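Local coordinates for probable leucine/isoleucine/valine-binding protein (Rhodopirellula baltica, PDB 4KV7) that probably binds a branched-chain amino acid such as leucine, isoleucine or valine, or a related small ligand, in the manner of periplasmic binding proteins, at residues 160-165 with 227-232; 205-210 with 237-242; 175-180 with 189-194. The protein carries 1 engineered substitution. All coordinates share one frame; numbering follows the deposited sequence. Where two conformers were deposited one is given.

Interaction 1: 160-165 with 227-232; sequences GFFTQN and EPCSKL
Phe162 and Leu232 make the dense part of this contact, in which strand 159-164 packs against helix 226-238 with segment axes 10.1 Å apart. Leu232 CG stands over one face of the Phe162 ring in a CH-pi contact, 3.5 Å from the centroid and only 6° off the ring normal. From there the leucine spans the ring: its CB lies 3.8 Å from Phe162 CZ, while Leu232 CD2 reaches 3.7 Å from Phe162 CE1. The ring can meet it because CG of Phe162 is anti to the backbone N (chi1 176°), carrying the flat group out to the helix. Packing is looser at the ring's edge, where Cys229 SG is 4.4 Å from Phe162 CE2. Lys231, on the outer side of the helix, takes no part, and its NZ pairs with Glu204 in a salt bridge. With an alanine replacing the phenylalanine, Leu232 would be likely to lose the flat surface beneath its branch, opening a gap between strand and helix. The Phe162 ring also meets that of Tyr196 from strand 193-196 and touches Val220 of strand 219-223. The contact thus joins the sheet to helix 226-238, whose Cys229 packs on Leu256 of helix 253-260.

Interaction 2: 205-210 with 237-242; sequences DGLADL and RMNNFN
Leu207, on helix 204-211, and Asn239, the first residue to leave helical geometry after helix 226-238, mark the nearest backbone approach, with their CA atoms 9.1 Å apart. The second helix ends in a Schellman motif: Phe241 N bonds back to Ala236 O, Asn240 N makes a weak bond of 3.4 Å to Arg237 O, and Asn240 takes the positive phi (67°) of the C-prime position. Asparagine suits that place, since it accepts such a backbone more readily than most residues with a side chain. The turn brings Phe241 back toward helix 204-211, as expected of a Schellman motif, in which an apolar residue often follows the C-prime position and packs inward.

Leu207 takes part in both side-chain contacts, and its fork serves two neighbours. One branch, CD1, comes 4.1 Å from Phe241 CD2, meeting the ring obliquely as the two side chains run alongside in opposing senses. The other branch, CD2, lies beside the exposed side chain of Asn239 at the rim of the contact, 4.2 Å from Asn239 CG. A branched aliphatic side chain fits here because it can fill both directions without needing a polar partner. Phe241 is directed inward by a first torsion of -180°, which sets its ring anti to the backbone N; there it also packs on Leu211 and on Val220 of strand 219-223. Leu207 in turn touches Leu232, Met235 and Ala236, joining the two helices beyond the turn itself. On the far side of the turn a side-chain bond bridges the helix end and the loop: Arg237 NH2 donates to a lone pair of Asn242 OD1 at 3.1 Å, nearly within the guanidinium plane.

Interaction 3: 175-180 with 189-194; sequences GGLAAI and SSLPHG
Leu177 and Ile180, one helical turn apart on helix 167-183, receive Leu191 between them, and all three side chains are buried. No hydrogen bond crosses the contact; it is an apolar meeting of methyl groups, and aliphatic residues suit it because their branched ends fill space without polar atoms that would need partners.

Leu191 has its CG beside the backbone N and anti to the carbonyl carbon (chi1 -82°), and this torsion together with chi2 (63°) brings both methyl groups to the helix. The two do different work. Its CD2 is shared, standing 3.9 Å from Leu177 CD1 and 4.1 Å from Ile180 CD1, whereas Leu191 CD1, of these two helix residues, meets Leu177, 3.9 Å from the CD1 of that residue. The side chains of Leu177 and Leu191 cross at about a right angle, and Leu177 CD1 is equally near both methyls of its partner. Closer to the helix backbone, Leu177 CB is 4.1 Å from Leu191 CD2.

Ile180 approaches differently. Its longer branch is extended (chi2 166°) and points CD1 at Leu191, the two side chains reaching tip to tip. Isoleucine can thus send one slender arm across while its second branch, CG2, stays near the helix. Gly176, one turn before Ile180, adds no side chain on this side and lets the ring of Phe161 come close to the helix.

The contact belongs to a beta-alpha-beta unit made of strand 159-164, helix 167-183 and strand 193-196, and Leu191 lies in the link by which the chain returns from the helix to the second strand. Phe161 of the first strand touches both Ile180 and Leu191. Leu191 thus lies between helix 167-183 and Phe161 of the sheet, while helix 138-151 flanks the helix on the side of Ile180, through Val146.

Overall arrangement
All three interactions lie in one alpha/beta lobe, built on the sheet holding strands 193-196, 159-164 and 219-223. Interactions 1 and 2 have centres about 11 Å apart and share helix 226-238; Leu232 of the first packs directly on Leu207 of the second. The centre of interaction 3 lies about 15 Å from that of interaction 1 and about 18 Å from that of interaction 2. Phe161 touches helix 167-183 while its neighbour Phe162 touches helix 226-238, so the two helices cover opposite faces of the sheet. Along the chain interaction 3 is nested within the loop closed by interaction 1 and closes before interaction 2 opens. Together they cover both faces near outer strand 193-196, as helices do in periplasmic binding protein lobes.

Interaction 1: 160-165 with 227-232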
ATOM      1  N   GLY A 160      -1.564  -6.028 -21.209  1.00 11.22           N
ATOM      2  CA  GLY A 160      -1.912  -4.619 -21.258  1.00 11.45           C
ATOM      3  C   GLY A 160      -1.992  -3.989 -19.882  1.00 11.08           C
ATOM      4  O   GLY A 160      -1.955  -4.677 -18.858  1.00 11.05           O
ATOM      5  N   PHE A 161      -2.116  -2.666 -19.864  1.00 10.15           N
ATOM      6  CA  PHE A 161      -2.102  -1.905 -18.618  1.00  9.34           C
ATOM      7  C   PHE A 161      -3.231  -0.893 -18.604  1.00  9.41           C
ATOM      8  O   PHE A 161      -3.509  -0.250 -19.614  1.00 10.27           O
ATOM      9  CB  PHE A 161      -0.764  -1.191 -18.457  1.00 10.29           C
ATOM     10  CG  PHE A 161       0.381  -2.140 -18.325  1.00  9.63           C
ATOM     11  CD1 PHE A 161       0.972  -2.719 -19.442  1.00 10.37           C
ATOM     12  CD2 PHE A 161       0.829  -2.504 -17.072  1.00 10.78           C
ATOM     13  CE1 PHE A 161       2.002  -3.635 -19.305  1.00 10.99           C
ATOM     14  CE2 PHE A 161       1.854  -3.425 -16.931  1.00 10.85           C
ATOM     15  CZ  PHE A 161       2.437  -3.987 -18.049  1.00 11.64           C
ATOM     16  N   PHE A 162      -3.866  -0.757 -17.440  1.00  8.95           N
ATOM     17  CA  PHE A 162      -4.877   0.271 -17.195  1.00  8.98           C
ATOM     18  C   PHE A 162      -4.397   1.025 -15.976  1.00  9.03           C
ATOM     19  O   PHE A 162      -4.338   0.451 -14.885  1.00  9.10           O
ATOM     20  CB  PHE A 162      -6.235  -0.359 -16.915  1.00  9.91           C
ATOM     21  CG  PHE A 162      -7.293   0.645 -16.568  1.00 10.33           C
ATOM     22  CD1 PHE A 162      -7.839   1.469 -17.542  1.00 12.04           C
ATOM     23  CD2 PHE A 162      -7.733   0.782 -15.255  1.00 10.94           C
ATOM     24  CE1 PHE A 162      -8.809   2.409 -17.206  1.00 13.53           C
ATOM     25  CE2 PHE A 162      -8.693   1.712 -14.918  1.00 11.70           C
ATOM     26  CZ  PHE A 162      -9.232   2.525 -15.898  1.00 13.55           C
ATOM     27  N   THR A 163      -3.992   2.280 -16.159  1.00  8.64           N
ATOM     28  CA  THR A 163      -3.299   2.969 -15.072  1.00  8.36           C
ATOM     29  C   THR A 163      -3.759   4.398 -14.864  1.00  8.70           C
ATOM     30  O   THR A 163      -4.215   5.072 -15.784  1.00  9.97           O
ATOM     31  CB  THR A 163      -1.750   2.989 -15.250  1.00  9.75           C
ATOM     32  OG1 THR A 163      -1.365   4.026 -16.152  1.00 11.49           O
ATOM     33  CG2 THR A 163      -1.210   1.648 -15.733  1.00 10.31           C
ATOM     34  N   GLN A 164      -3.575   4.869 -13.643  1.00  8.47           N
ATOM     35  CA  GLN A 164      -3.885   6.240 -13.291  1.00  8.42           C
ATOM     36  C   GLN A 164      -2.903   7.164 -13.998  1.00  8.18           C
ATOM     37  O   GLN A 164      -1.704   6.863 -14.075  1.00  9.52           O
ATOM     38  CB  GLN A 164      -3.767   6.384 -11.782  1.00  8.44           C
ATOM     39  CG  GLN A 164      -4.383   7.630 -11.199  1.00  8.74           C
ATOM     40  CD  GLN A 164      -4.530   7.461  -9.717  1.00  8.00           C
ATOM     41  OE1 GLN A 164      -5.405   6.721  -9.265  1.00  9.29           O
ATOM     42  NE2 GLN A 164      -3.640   8.083  -8.945  1.00  9.28           N
ATOM     43  N   ASN A 165      -3.394   8.269 -14.538  1.00  9.46           N
ATOM     44  CA  ASN A 165      -2.585   9.121 -15.396  1.00 10.78           C
ATOM     45  C   ASN A 165      -1.773  10.127 -14.590  1.00 10.46           C
ATOM     46  O   ASN A 165      -2.002  11.333 -14.659  1.00 10.99           O
ATOM     47  CB  ASN A 165      -3.473   9.821 -16.422  1.00 11.19           C
ATOM     48  CG  ASN A 165      -2.737  10.154 -17.693  1.00 11.55           C
ATOM     49  OD1 ASN A 165      -1.575   9.789 -17.869  1.00 12.67           O
ATOM     50  ND2 ASN A 165      -3.417  10.843 -18.602  1.00 14.58           N
ATOM     51  N   GLU A 227     -12.414   2.494  -7.181  1.00  9.65           N
ATOM     52  CA  GLU A 227     -13.561   3.051  -7.901  1.00 10.60           C
ATOM     53  C   GLU A 227     -13.398   2.993  -9.434  1.00 10.38           C
ATOM     54  O   GLU A 227     -14.243   2.403 -10.119  1.00 11.00           O
ATOM     55  CB  GLU A 227     -13.936   4.467  -7.440  1.00 11.74           C
ATOM     56  CG  GLU A 227     -15.218   4.931  -8.125  1.00 13.43           C
ATOM     57  CD  GLU A 227     -15.448   6.443  -8.142  1.00 14.42           C
ATOM     58  OE1 GLU A 227     -14.467   7.219  -8.045  1.00 14.81           O
ATOM     59  OE2 GLU A 227     -16.618   6.838  -8.317  1.00 17.91           O
ATOM     60  N   PRO A 228     -12.332   3.601  -9.980  1.00 10.38           N
ATOM     61  CA  PRO A 228     -12.191   3.539 -11.434  1.00 11.23           C
ATOM     62  C   PRO A 228     -11.920   2.123 -11.926  1.00 10.25           C
ATOM     63  O   PRO A 228     -12.376   1.784 -13.019  1.00 11.78           O
ATOM     64  CB  PRO A 228     -11.012   4.480 -11.722  1.00 11.92           C
ATOM     65  CG  PRO A 228     -10.259   4.550 -10.449  1.00 11.64           C
ATOM     66  CD  PRO A 228     -11.288   4.449  -9.376  1.00 11.12           C
ATOM     67  N   CYS A 229     -11.214   1.301 -11.155  1.00  9.69           N
ATOM     68  CA  CYS A 229     -10.981  -0.072 -11.588  1.00  9.65           C
ATOM     69  C   CYS A 229     -12.275  -0.873 -11.646  1.00 11.80           C
ATOM     70  O   CYS A 229     -12.484  -1.663 -12.577  1.00 11.38           O
ATOM     71  CB  CYS A 229      -9.940  -0.750 -10.702  1.00 11.35           C
ATOM     72  SG  CYS A 229      -8.270  -0.106 -10.982  1.00 11.02           S
ATOM     73  N   SER A 230     -13.168  -0.651 -10.686  1.00 11.63           N
ATOM     74  CA  SER A 230     -14.458  -1.328 -10.698  0.73 12.09           C
ATOM     75  C   SER A 230     -15.265  -0.928 -11.919  1.00 14.40           C
ATOM     76  O   SER A 230     -15.884  -1.769 -12.577  1.00 14.52           O
ATOM     77  CB  SER A 230     -15.268  -0.994  -9.449  0.73 12.77           C
ATOM     78  OG  SER A 230     -14.669  -1.536  -8.296  0.73 13.32           O
ATOM     79  N   LYS A 231     -15.283   0.366 -12.222  1.00 12.99           N
ATOM     80  CA  LYS A 231     -16.008   0.844 -13.381  1.00 14.41           C
ATOM     81  C   LYS A 231     -15.430   0.297 -14.681  1.00 13.82           C
ATOM     82  O   LYS A 231     -16.161  -0.078 -15.584  1.00 14.75           O
ATOM     83  CB  LYS A 231     -16.029   2.369 -13.409  1.00 15.04           C
ATOM     84  CG  LYS A 231     -16.823   2.912 -14.577  1.00 16.57           C
ATOM     85  CD  LYS A 231     -17.117   4.379 -14.447  1.00 19.89           C
ATOM     86  CE  LYS A 231     -17.775   4.903 -15.703  1.00 23.91           C
ATOM     87  NZ  LYS A 231     -17.855   6.382 -15.662  1.00 28.67           N
ATOM     88  N   LEU A 232     -14.110   0.263 -14.775  1.00 12.81           N
ATOM     89  CA  LEU A 232     -13.444  -0.287 -15.946  1.00 12.79           C
ATOM     90  C   LEU A 232     -13.858  -1.747 -16.165  1.00 13.36           C
ATOM     91  O   LEU A 232     -14.187  -2.146 -17.280  1.00 14.12           O
ATOM     92  CB  LEU A 232     -11.929  -0.143 -15.773  1.00 13.12           C
ATOM     93  CG  LEU A 232     -10.994  -0.544 -16.921  1.00 13.47           C
ATOM     94  CD1 LEU A 232     -10.822  -2.049 -17.018  1.00 15.17           C
ATOM     95  CD2 LEU A 232     -11.434   0.045 -18.253  1.00 15.57           C
TER

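Interaction 2: 205-210 with 237-242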
ATOM      1  N   ASP A 205     -12.186   6.317 -22.142  1.00 16.06           N
ATOM      2  CA  ASP A 205     -11.096   6.479 -23.105  1.00 17.41           C
ATOM      3  C   ASP A 205     -10.043   5.397 -22.928  1.00 17.57           C
ATOM      4  O   ASP A 205      -9.536   4.850 -23.915  1.00 17.54           O
ATOM      5  CB  ASP A 205     -10.445   7.862 -22.977  1.00 22.36           C
ATOM      6  CG  ASP A 205     -11.306   8.975 -23.541  1.00 31.13           C
ATOM      7  OD1 ASP A 205     -12.303   8.678 -24.232  1.00 27.09           O
ATOM      8  OD2 ASP A 205     -10.972  10.154 -23.301  1.00 35.96           O
ATOM      9  N   GLY A 206      -9.713   5.083 -21.680  1.00 15.45           N
ATOM     10  CA  GLY A 206      -8.727   4.056 -21.401  1.00 15.57           C
ATOM     11  C   GLY A 206      -9.176   2.683 -21.856  1.00 13.57           C
ATOM     12  O   GLY A 206      -8.384   1.904 -22.395  1.00 14.72           O
ATOM     13  N   LEU A 207     -10.452   2.372 -21.647  1.00 14.24           N
ATOM     14  CA  LEU A 207     -10.990   1.103 -22.131  1.00 14.74           C
ATOM     15  C   LEU A 207     -10.916   1.011 -23.653  1.00 15.45           C
ATOM     16  O   LEU A 207     -10.524  -0.023 -24.206  1.00 16.06           O
ATOM     17  CB  LEU A 207     -12.429   0.903 -21.656  1.00 16.04           C
ATOM     18  CG  LEU A 207     -13.112  -0.357 -22.195  1.00 16.47           C
ATOM     19  CD1 LEU A 207     -12.363  -1.610 -21.798  1.00 18.31           C
ATOM     20  CD2 LEU A 207     -14.557  -0.414 -21.711  1.00 21.48           C
ATOM     21  N   ALA A 208     -11.290   2.086 -24.335  1.00 15.83           N
ATOM     22  CA  ALA A 208     -11.266   2.107 -25.795  1.00 17.35           C
ATOM     23  C   ALA A 208      -9.853   1.865 -26.322  1.00 16.68           C
ATOM     24  O   ALA A 208      -9.670   1.147 -27.304  1.00 17.96           O
ATOM     25  CB  ALA A 208     -11.819   3.420 -26.324  1.00 18.65           C
ATOM     26  N   ASP A 209      -8.857   2.447 -25.659  1.00 16.55           N
ATOM     27  CA  ASP A 209      -7.459   2.236 -26.045  1.00 17.35           C
ATOM     28  C   ASP A 209      -7.049   0.771 -25.928  1.00 16.09           C
ATOM     29  O   ASP A 209      -6.366   0.248 -26.806  1.00 19.69           O
ATOM     30  CB  ASP A 209      -6.517   3.117 -25.216  1.00 19.82           C
ATOM     31  CG  ASP A 209      -6.521   4.562 -25.672  1.00 21.58           C
ATOM     32  OD1 ASP A 209      -7.002   4.833 -26.790  1.00 25.81           O
ATOM     33  OD2 ASP A 209      -6.035   5.428 -24.915  1.00 27.08           O
ATOM     34  N   LEU A 210      -7.461   0.103 -24.858  1.00 15.04           N
ATOM     35  CA  LEU A 210      -7.174  -1.317 -24.721  1.00 14.86           C
ATOM     36  C   LEU A 210      -7.887  -2.135 -25.794  1.00 16.67           C
ATOM     37  O   LEU A 210      -7.298  -3.034 -26.394  1.00 17.45           O
ATOM     38  CB  LEU A 210      -7.575  -1.811 -23.339  1.00 15.58           C
ATOM     39  CG  LEU A 210      -6.757  -1.219 -22.193  1.00 14.49           C
ATOM     40  CD1 LEU A 210      -7.396  -1.611 -20.873  1.00 17.35           C
ATOM     41  CD2 LEU A 210      -5.322  -1.711 -22.278  1.00 15.43           C
ATOM     42  N   ARG A 237     -16.760  -5.743 -19.392  1.00 22.03           N
ATOM     43  CA  ARG A 237     -17.653  -6.885 -19.548  1.00 25.61           C
ATOM     44  C   ARG A 237     -18.897  -6.516 -20.377  1.00 22.97           C
ATOM     45  O   ARG A 237     -19.409  -7.341 -21.138  1.00 26.05           O
ATOM     46  CB  ARG A 237     -17.993  -7.509 -18.181  1.00 28.39           C
ATOM     47  CG  ARG A 237     -16.748  -7.914 -17.354  1.00 35.95           C
ATOM     48  CD  ARG A 237     -17.046  -8.989 -16.296  1.00 34.82           C
ATOM     49  NE  ARG A 237     -16.028  -9.052 -15.243  1.00 36.16           N
ATOM     50  CZ  ARG A 237     -14.895  -9.746 -15.325  1.00 31.45           C
ATOM     51  NH1 ARG A 237     -14.037  -9.742 -14.313  1.00 37.77           N
ATOM     52  NH2 ARG A 237     -14.614 -10.443 -16.418  1.00 35.76           N
HETATM   53  N   MSE A 238     -19.351  -5.266 -20.266  1.00 21.93           N
HETATM   54  CA  MSE A 238     -20.459  -4.765 -21.084  1.00 27.68           C
HETATM   55  C   MSE A 238     -20.046  -4.601 -22.546  1.00 22.71           C
HETATM   56  O   MSE A 238     -20.876  -4.710 -23.447  1.00 26.68           O
HETATM   57  CB  MSE A 238     -20.966  -3.418 -20.553  1.00 24.78           C
HETATM   58  CG  MSE A 238     -21.535  -3.459 -19.141  1.00 33.26           C
HETATM   59 SE   MSE A 238     -23.302  -4.254 -19.016  0.33 43.34          SE
HETATM   60  CE  MSE A 238     -24.252  -2.991 -20.152  1.00 39.77           C
ATOM     61  N   ASN A 239     -18.762  -4.326 -22.765  1.00 23.13           N
ATOM     62  CA  ASN A 239     -18.207  -4.142 -24.105  1.00 24.24           C
ATOM     63  C   ASN A 239     -17.620  -5.424 -24.690  1.00 24.09           C
ATOM     64  O   ASN A 239     -16.804  -5.373 -25.619  1.00 24.60           O
ATOM     65  CB  ASN A 239     -17.136  -3.044 -24.110  1.00 25.19           C
ATOM     66  CG  ASN A 239     -17.726  -1.647 -24.174  1.00 28.91           C
ATOM     67  OD1 ASN A 239     -18.030  -1.039 -23.149  1.00 29.47           O
ATOM     68  ND2 ASN A 239     -17.888  -1.130 -25.384  1.00 29.63           N
ATOM     69  N   ASN A 240     -18.021  -6.565 -24.136  1.00 22.63           N
ATOM     70  CA  ASN A 240     -17.646  -7.873 -24.675  1.00 24.63           C
ATOM     71  C   ASN A 240     -16.149  -8.166 -24.550  1.00 25.60           C
ATOM     72  O   ASN A 240     -15.551  -8.786 -25.433  1.00 25.49           O
ATOM     73  CB  ASN A 240     -18.124  -8.002 -26.134  1.00 25.63           C
ATOM     74  CG  ASN A 240     -18.128  -9.435 -26.630  1.00 30.62           C
ATOM     75  OD1 ASN A 240     -18.081 -10.378 -25.838  1.00 40.57           O
ATOM     76  ND2 ASN A 240     -18.183  -9.606 -27.949  1.00 29.85           N
ATOM     77  N   PHE A 241     -15.555  -7.728 -23.442  1.00 22.16           N
ATOM     78  CA  PHE A 241     -14.120  -7.874 -23.225  1.00 21.02           C
ATOM     79  C   PHE A 241     -13.860  -8.466 -21.846  1.00 19.64           C
ATOM     80  O   PHE A 241     -14.164  -7.836 -20.834  1.00 21.88           O
ATOM     81  CB  PHE A 241     -13.452  -6.505 -23.344  1.00 19.35           C
ATOM     82  CG  PHE A 241     -11.961  -6.519 -23.146  1.00 20.50           C
ATOM     83  CD1 PHE A 241     -11.151  -7.399 -23.852  1.00 22.72           C
ATOM     84  CD2 PHE A 241     -11.366  -5.608 -22.289  1.00 22.51           C
ATOM     85  CE1 PHE A 241      -9.775  -7.389 -23.674  1.00 23.38           C
ATOM     86  CE2 PHE A 241      -9.994  -5.591 -22.110  1.00 22.00           C
ATOM     87  CZ  PHE A 241      -9.200  -6.482 -22.812  1.00 23.83           C
ATOM     88  N   ASN A 242     -13.287  -9.667 -21.808  1.00 20.39           N
ATOM     89  CA  ASN A 242     -13.072 -10.376 -20.550  1.00 22.98           C
ATOM     90  C   ASN A 242     -11.661 -10.950 -20.393  1.00 20.97           C
ATOM     91  O   ASN A 242     -11.477 -12.166 -20.323  1.00 22.75           O
ATOM     92  CB  ASN A 242     -14.112 -11.492 -20.385  1.00 25.54           C
ATOM     93  CG  ASN A 242     -15.533 -10.959 -20.278  1.00 30.69           C
ATOM     94  OD1 ASN A 242     -15.975 -10.555 -19.201  1.00 33.12           O
ATOM     95  ND2 ASN A 242     -16.254 -10.962 -21.392  1.00 31.68           N
TER

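Interaction 3: 175-180 with 189-194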
ATOM      1  N   GLY A 175       7.207  -0.430 -14.138  1.00 10.18           N
ATOM      2  CA  GLY A 175       7.529  -1.726 -13.558  1.00 11.90           C
ATOM      3  C   GLY A 175       7.122  -2.861 -14.484  1.00  9.30           C
ATOM      4  O   GLY A 175       7.882  -3.808 -14.702  1.00 10.41           O
ATOM      5  N   GLY A 176       5.924  -2.774 -15.042  1.00 10.12           N
ATOM      6  CA  GLY A 176       5.462  -3.773 -15.985  1.00 10.14           C
ATOM      7  C   GLY A 176       6.312  -3.841 -17.241  1.00  9.36           C
ATOM      8  O   GLY A 176       6.650  -4.928 -17.720  1.00 10.27           O
ATOM      9  N   LEU A 177       6.680  -2.675 -17.763  1.00  9.70           N
ATOM     10  CA  LEU A 177       7.541  -2.572 -18.930  1.00 11.00           C
ATOM     11  C   LEU A 177       8.879  -3.265 -18.687  1.00 10.11           C
ATOM     12  O   LEU A 177       9.354  -4.036 -19.529  1.00 11.29           O
ATOM     13  CB  LEU A 177       7.759  -1.100 -19.278  1.00 11.66           C
ATOM     14  CG  LEU A 177       8.766  -0.806 -20.385  1.00 13.20           C
ATOM     15  CD1 LEU A 177       8.333  -1.380 -21.730  1.00 14.57           C
ATOM     16  CD2 LEU A 177       8.993   0.695 -20.483  1.00 16.91           C
ATOM     17  N   ALA A 178       9.502  -2.979 -17.545  1.00 10.30           N
ATOM     18  CA  ALA A 178      10.778  -3.606 -17.212  1.00 11.30           C
ATOM     19  C   ALA A 178      10.636  -5.123 -17.121  1.00 10.58           C
ATOM     20  O   ALA A 178      11.492  -5.873 -17.604  1.00 11.42           O
ATOM     21  CB  ALA A 178      11.314  -3.045 -15.907  1.00 12.51           C
ATOM     22  N   ALA A 179       9.547  -5.586 -16.524  1.00 10.19           N
ATOM     23  CA  ALA A 179       9.345  -7.020 -16.373  1.00 10.77           C
ATOM     24  C   ALA A 179       9.139  -7.702 -17.724  1.00 10.47           C
ATOM     25  O   ALA A 179       9.664  -8.780 -17.973  1.00 11.77           O
ATOM     26  CB  ALA A 179       8.187  -7.306 -15.435  1.00 12.07           C
ATOM     27  N   ILE A 180       8.375  -7.061 -18.601  1.00 10.38           N
ATOM     28  CA  ILE A 180       8.149  -7.575 -19.948  1.00 10.90           C
ATOM     29  C   ILE A 180       9.464  -7.633 -20.734  1.00 11.57           C
ATOM     30  O   ILE A 180       9.749  -8.614 -21.428  1.00 11.38           O
ATOM     31  CB  ILE A 180       7.091  -6.712 -20.677  1.00 10.69           C
ATOM     32  CG1 ILE A 180       5.697  -7.004 -20.111  1.00 11.09           C
ATOM     33  CG2 ILE A 180       7.104  -6.969 -22.177  1.00 13.70           C
ATOM     34  CD1 ILE A 180       4.628  -5.986 -20.503  1.00 12.44           C
ATOM     35  N   SER A 189       6.081   2.360 -26.682  1.00 21.44           N
ATOM     36  CA  SER A 189       4.852   2.756 -27.380  1.00 24.50           C
ATOM     37  C   SER A 189       4.012   1.563 -27.841  1.00 20.68           C
ATOM     38  O   SER A 189       2.843   1.723 -28.203  1.00 22.38           O
ATOM     39  CB  SER A 189       5.179   3.640 -28.587  1.00 27.63           C
ATOM     40  OG  SER A 189       5.916   2.912 -29.557  1.00 33.32           O
ATOM     41  N   SER A 190       4.600   0.370 -27.825  1.00 19.50           N
ATOM     42  CA  SER A 190       3.907  -0.826 -28.295  0.59 19.93           C
ATOM     43  C   SER A 190       2.947  -1.408 -27.256  1.00 17.43           C
ATOM     44  O   SER A 190       2.013  -2.122 -27.605  1.00 18.23           O
ATOM     45  CB  SER A 190       4.914  -1.894 -28.726  0.59 19.83           C
ATOM     46  OG  SER A 190       5.599  -2.430 -27.610  0.59 19.08           O
ATOM     47  N   LEU A 191       3.179  -1.113 -25.983  1.00 15.34           N
ATOM     48  CA  LEU A 191       2.367  -1.712 -24.926  1.00 14.19           C
ATOM     49  C   LEU A 191       0.945  -1.157 -24.909  1.00 13.98           C
ATOM     50  O   LEU A 191       0.739   0.048 -25.081  1.00 15.22           O
ATOM     51  CB  LEU A 191       3.007  -1.483 -23.555  1.00 13.43           C
ATOM     52  CG  LEU A 191       4.135  -2.422 -23.124  1.00 15.39           C
ATOM     53  CD1 LEU A 191       5.349  -2.338 -24.036  1.00 17.06           C
ATOM     54  CD2 LEU A 191       4.539  -2.114 -21.690  1.00 16.08           C
ATOM     55  N   PRO A 192      -0.053  -2.025 -24.688  1.00 13.38           N
ATOM     56  CA  PRO A 192      -1.413  -1.506 -24.497  1.00 13.88           C
ATOM     57  C   PRO A 192      -1.453  -0.742 -23.187  1.00 12.87           C
ATOM     58  O   PRO A 192      -1.039  -1.274 -22.165  1.00 12.84           O
ATOM     59  CB  PRO A 192      -2.272  -2.772 -24.384  1.00 15.56           C
ATOM     60  CG  PRO A 192      -1.347  -3.933 -24.707  1.00 14.99           C
ATOM     61  CD  PRO A 192       0.035  -3.469 -24.426  1.00 15.66           C
ATOM     62  N   HIS A 193      -1.936   0.494 -23.217  1.00 12.62           N
ATOM     63  CA  HIS A 193      -1.892   1.335 -22.035  1.00 12.87           C
ATOM     64  C   HIS A 193      -3.039   2.341 -22.017  1.00 14.52           C
ATOM     65  O   HIS A 193      -2.951   3.411 -22.622  1.00 19.08           O
ATOM     66  CB  HIS A 193      -0.554   2.066 -21.962  1.00 12.69           C
ATOM     67  CG  HIS A 193      -0.276   2.682 -20.626  1.00 11.94           C
ATOM     68  ND1 HIS A 193       0.788   3.527 -20.402  1.00 12.69           N
ATOM     69  CD2 HIS A 193      -0.909   2.555 -19.432  1.00 11.42           C
ATOM     70  CE1 HIS A 193       0.795   3.903 -19.134  1.00 13.12           C
ATOM     71  NE2 HIS A 193      -0.220   3.320 -18.522  1.00 11.96           N
ATOM     72  N   GLY A 194      -4.121   1.979 -21.338  1.00 11.51           N
ATOM     73  CA  GLY A 194      -5.250   2.873 -21.146  1.00 11.60           C
ATOM     74  C   GLY A 194      -5.092   3.611 -19.835  1.00 11.30           C
ATOM     75  O   GLY A 194      -4.611   3.027 -18.864  1.00 11.38           O
TER